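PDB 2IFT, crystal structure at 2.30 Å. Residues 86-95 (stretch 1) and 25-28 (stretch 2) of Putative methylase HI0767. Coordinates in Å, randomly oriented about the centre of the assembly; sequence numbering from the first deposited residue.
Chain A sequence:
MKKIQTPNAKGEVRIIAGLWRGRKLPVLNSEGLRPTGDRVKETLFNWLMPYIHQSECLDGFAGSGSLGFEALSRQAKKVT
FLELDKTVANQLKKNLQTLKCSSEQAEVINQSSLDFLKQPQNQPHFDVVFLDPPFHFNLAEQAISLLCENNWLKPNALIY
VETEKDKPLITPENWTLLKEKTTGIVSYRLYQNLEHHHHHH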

ATOM      1  N   LYS A  86      -6.214   8.790 -14.434  1.00 23.20           N
ATOM      2  CA  LYS A  86      -5.464   8.241 -15.554  1.00 24.39           C
ATOM      3  C   LYS A  86      -4.137   8.951 -15.764  1.00 25.67           C
ATOM      4  O   LYS A  86      -3.146   8.327 -16.144  1.00 27.37           O
ATOM      5  CB  LYS A  86      -6.302   8.300 -16.824  1.00 23.32           C
ATOM      6  N   THR A  87      -4.103  10.252 -15.506  1.00 26.24           N
ATOM      7  CA  THR A  87      -2.867  11.001 -15.688  1.00 27.24           C
ATOM      8  C   THR A  87      -1.777  10.523 -14.729  1.00 27.15           C
ATOM      9  O   THR A  87      -0.609  10.424 -15.103  1.00 26.86           O
ATOM     10  CB  THR A  87      -3.094  12.505 -15.483  1.00 28.30           C
ATOM     11  OG1 THR A  87      -4.087  12.961 -16.410  1.00 31.63           O
ATOM     12  CG2 THR A  87      -1.802  13.275 -15.713  1.00 28.00           C
ATOM     13  N   VAL A  88      -2.157  10.233 -13.491  1.00 25.74           N
ATOM     14  CA  VAL A  88      -1.197   9.757 -12.503  1.00 25.34           C
ATOM     15  C   VAL A  88      -0.849   8.293 -12.791  1.00 25.16           C
ATOM     16  O   VAL A  88       0.295   7.856 -12.611  1.00 23.33           O
ATOM     17  CB  VAL A  88      -1.778   9.874 -11.078  1.00 25.20           C
ATOM     18  CG1 VAL A  88      -0.779   9.365 -10.062  1.00 24.47           C
ATOM     19  CG2 VAL A  88      -2.138  11.322 -10.792  1.00 25.13           C
ATOM     20  N   ALA A  89      -1.845   7.541 -13.249  1.00 23.97           N
ATOM     21  CA  ALA A  89      -1.649   6.134 -13.565  1.00 24.37           C
ATOM     22  C   ALA A  89      -0.650   5.959 -14.714  1.00 23.83           C
ATOM     23  O   ALA A  89       0.108   4.996 -14.730  1.00 22.68           O
ATOM     24  CB  ALA A  89      -2.996   5.477 -13.907  1.00 20.31           C
ATOM     25  N   ASN A  90      -0.645   6.884 -15.671  1.00 25.61           N
ATOM     26  CA  ASN A  90       0.294   6.793 -16.791  1.00 27.14           C
ATOM     27  C   ASN A  90       1.700   7.083 -16.290  1.00 26.77           C
ATOM     28  O   ASN A  90       2.666   6.452 -16.717  1.00 26.86           O
ATOM     29  CB  ASN A  90      -0.044   7.794 -17.898  1.00 29.17           C
ATOM     30  CG  ASN A  90      -1.375   7.515 -18.554  1.00 31.95           C
ATOM     31  OD1 ASN A  90      -1.747   6.358 -18.774  1.00 32.76           O
ATOM     32  ND2 ASN A  90      -2.098   8.578 -18.891  1.00 32.61           N
ATOM     33  N   GLN A  91       1.812   8.048 -15.386  1.00 25.25           N
ATOM     34  CA  GLN A  91       3.108   8.394 -14.825  1.00 26.99           C
ATOM     35  C   GLN A  91       3.695   7.141 -14.172  1.00 27.01           C
ATOM     36  O   GLN A  91       4.852   6.794 -14.406  1.00 26.24           O
ATOM     37  CB  GLN A  91       2.944   9.510 -13.795  1.00 27.19           C
ATOM     38  CG  GLN A  91       4.242  10.015 -13.184  1.00 31.98           C
ATOM     39  CD  GLN A  91       5.193  10.617 -14.209  1.00 34.84           C
ATOM     40  OE1 GLN A  91       4.774  11.107 -15.262  1.00 36.82           O
ATOM     41  NE2 GLN A  91       6.483  10.600 -13.894  1.00 37.23           N
ATOM     42  N   LEU A  92       2.886   6.459 -13.363  1.00 26.75           N
ATOM     43  CA  LEU A  92       3.338   5.239 -12.701  1.00 27.32           C
ATOM     44  C   LEU A  92       3.902   4.264 -13.731  1.00 26.97           C
ATOM     45  O   LEU A  92       5.011   3.772 -13.581  1.00 27.54           O
ATOM     46  CB  LEU A  92       2.186   4.574 -11.941  1.00 25.33           C
ATOM     47  CG  LEU A  92       1.664   5.249 -10.666  1.00 25.88           C
ATOM     48  CD1 LEU A  92       0.482   4.459 -10.121  1.00 23.33           C
ATOM     49  CD2 LEU A  92       2.765   5.331  -9.618  1.00 25.80           C
ATOM     50  N   LYS A  93       3.135   3.989 -14.778  1.00 29.50           N
ATOM     51  CA  LYS A  93       3.583   3.076 -15.819  1.00 30.88           C
ATOM     52  C   LYS A  93       4.895   3.544 -16.426  1.00 32.61           C
ATOM     53  O   LYS A  93       5.784   2.741 -16.710  1.00 32.49           O
ATOM     54  CB  LYS A  93       2.540   2.970 -16.918  1.00 30.02           C
ATOM     55  CG  LYS A  93       1.319   2.173 -16.545  1.00 30.89           C
ATOM     56  CD  LYS A  93       0.316   2.239 -17.672  1.00 32.86           C
ATOM     57  CE  LYS A  93      -0.946   1.484 -17.347  1.00 36.15           C
ATOM     58  NZ  LYS A  93      -1.947   1.673 -18.439  1.00 40.71           N
ATOM     59  N   LYS A  94       5.010   4.850 -16.620  1.00 34.05           N
ATOM     60  CA  LYS A  94       6.213   5.418 -17.195  1.00 36.46           C
ATOM     61  C   LYS A  94       7.409   5.164 -16.285  1.00 37.08           C
ATOM     62  O   LYS A  94       8.499   4.852 -16.763  1.00 38.07           O
ATOM     63  CB  LYS A  94       6.028   6.917 -17.433  1.00 37.72           C
ATOM     64  CG  LYS A  94       7.226   7.592 -18.080  1.00 41.40           C
ATOM     65  CD  LYS A  94       6.868   8.986 -18.576  1.00 46.19           C
ATOM     66  CE  LYS A  94       8.089   9.738 -19.111  1.00 49.24           C
ATOM     67  NZ  LYS A  94       9.030  10.147 -18.018  1.00 50.71           N
ATOM     68  N   ASN A  95       7.214   5.295 -14.977  1.00 36.83           N
ATOM     69  CA  ASN A  95       8.310   5.051 -14.046  1.00 36.27           C
ATOM     70  C   ASN A  95       8.640   3.564 -13.960  1.00 36.67           C
ATOM     71  O   ASN A  95       9.800   3.196 -13.829  1.00 37.39           O
ATOM     72  CB  ASN A  95       7.980   5.603 -12.661  1.00 33.74           C
ATOM     73  CG  ASN A  95       8.105   7.109 -12.596  1.00 34.00           C
ATOM     74  OD1 ASN A  95       8.981   7.692 -13.233  1.00 37.37           O
ATOM     75  ND2 ASN A  95       7.244   7.749 -11.817  1.00 31.71           N
TER
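Stretch 2 25-28: LPVL

Residues 86-95 form a continuous helix that runs on past Asn95, and the four residues LPVL lie along one flank of it in the reverse sense: Leu28 sits near Val88 (CA to CA 7.3 Å), Val27 near Gln91 (6.8 Å) and Leu25 near Asn95 (6.8 Å). Leu25 and Pro26 end a strand that begins earlier in the chain, and the extended backbone carries on through Val27. The contact is small, burying 349 Å² over both sides, and its residues on the helix recur at the spacing of a helical turn.

At the first turn the contact is apolar. Thr87 turns its methyl to Leu28, CG2 to CD1 of Leu28 at 3.6 Å, and Val88, in the t rotamer, brings its own CG2 to within 4.2 Å of the same CD1 of Leu28. Leu28 points toward the helix and places one methyl against both neighbours. Ala89 and Asn90 face elsewhere and take no part.

One turn on, the chemistry becomes polar. Gln91 points toward the segment, and its chi1 t, chi2 p conformation delivers NE2 to the carbonyl O of Pro26 at 2.5 Å, a very short hydrogen bond with a bent angle of 130°. Leu92 directs its CA-to-CB bond away, and Lys93 is out of reach. Lys94 touches only the margin, its NZ 4.5 Å from CG of Pro26.

Asn95 closes the contact. Its ND2 donates to the same Pro26 O at 3.1 Å and a nearly straight 170°, so two side-chain amides one turn apart converge on one backbone carbonyl. The OD1 of Asn95 lies 3.5 Å from CD of Pro26 and 3.7 Å from CD2 of Leu25, buried without a polar partner. The rule to read here is a shared carbonyl anchor, with leucine packing one turn earlier on the helix.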

ATOM      1  N   LEU A  25      12.424   9.758  -8.887  1.00 44.48           N
ATOM      2  CA  LEU A  25      11.498   9.482  -9.970  1.00 45.05           C
ATOM      3  C   LEU A  25      10.618  10.684 -10.221  1.00 44.82           C
ATOM      4  O   LEU A  25      10.055  11.254  -9.293  1.00 45.83           O
ATOM      5  CB  LEU A  25      10.636   8.277  -9.613  1.00 45.82           C
ATOM      6  CG  LEU A  25      11.406   6.962  -9.513  1.00 46.91           C
ATOM      7  CD1 LEU A  25      10.804   6.098  -8.421  1.00 48.09           C
ATOM      8  CD2 LEU A  25      11.386   6.259 -10.860  1.00 45.84           C
ATOM      9  N   PRO A  26      10.490  11.089 -11.487  1.00 44.97           N
ATOM     10  CA  PRO A  26       9.651  12.244 -11.813  1.00 46.08           C
ATOM     11  C   PRO A  26       8.185  11.959 -11.490  1.00 46.62           C
ATOM     12  O   PRO A  26       7.691  10.858 -11.738  1.00 45.83           O
ATOM     13  CB  PRO A  26       9.896  12.428 -13.309  1.00 45.86           C
ATOM     14  CG  PRO A  26      10.127  11.009 -13.780  1.00 46.07           C
ATOM     15  CD  PRO A  26      11.032  10.461 -12.706  1.00 44.23           C
ATOM     16  N   VAL A  27       7.503  12.949 -10.922  1.00 47.38           N
ATOM     17  CA  VAL A  27       6.095  12.812 -10.573  1.00 49.82           C
ATOM     18  C   VAL A  27       5.364  14.146 -10.731  1.00 52.27           C
ATOM     19  O   VAL A  27       5.992  15.188 -10.940  1.00 52.76           O
ATOM     20  CB  VAL A  27       5.916  12.296  -9.118  1.00 49.58           C
ATOM     21  CG1 VAL A  27       6.440  10.873  -9.003  1.00 48.65           C
ATOM     22  CG2 VAL A  27       6.637  13.205  -8.141  1.00 48.22           C
ATOM     23  N   LEU A  28       4.039  14.106 -10.634  1.00 54.17           N
ATOM     24  CA  LEU A  28       3.219  15.303 -10.781  1.00 55.75           C
ATOM     25  C   LEU A  28       2.926  15.943  -9.424  1.00 56.78           C
ATOM     26  O   LEU A  28       1.803  15.870  -8.923  1.00 59.12           O
ATOM     27  CB  LEU A  28       1.903  14.944 -11.470  1.00 55.68           C
ATOM     28  CG  LEU A  28       1.964  14.049 -12.715  1.00 54.84           C
ATOM     29  CD1 LEU A  28       0.556  13.583 -13.054  1.00 54.98           C
ATOM     30  CD2 LEU A  28       2.584  14.793 -13.887  1.00 53.79           C
TER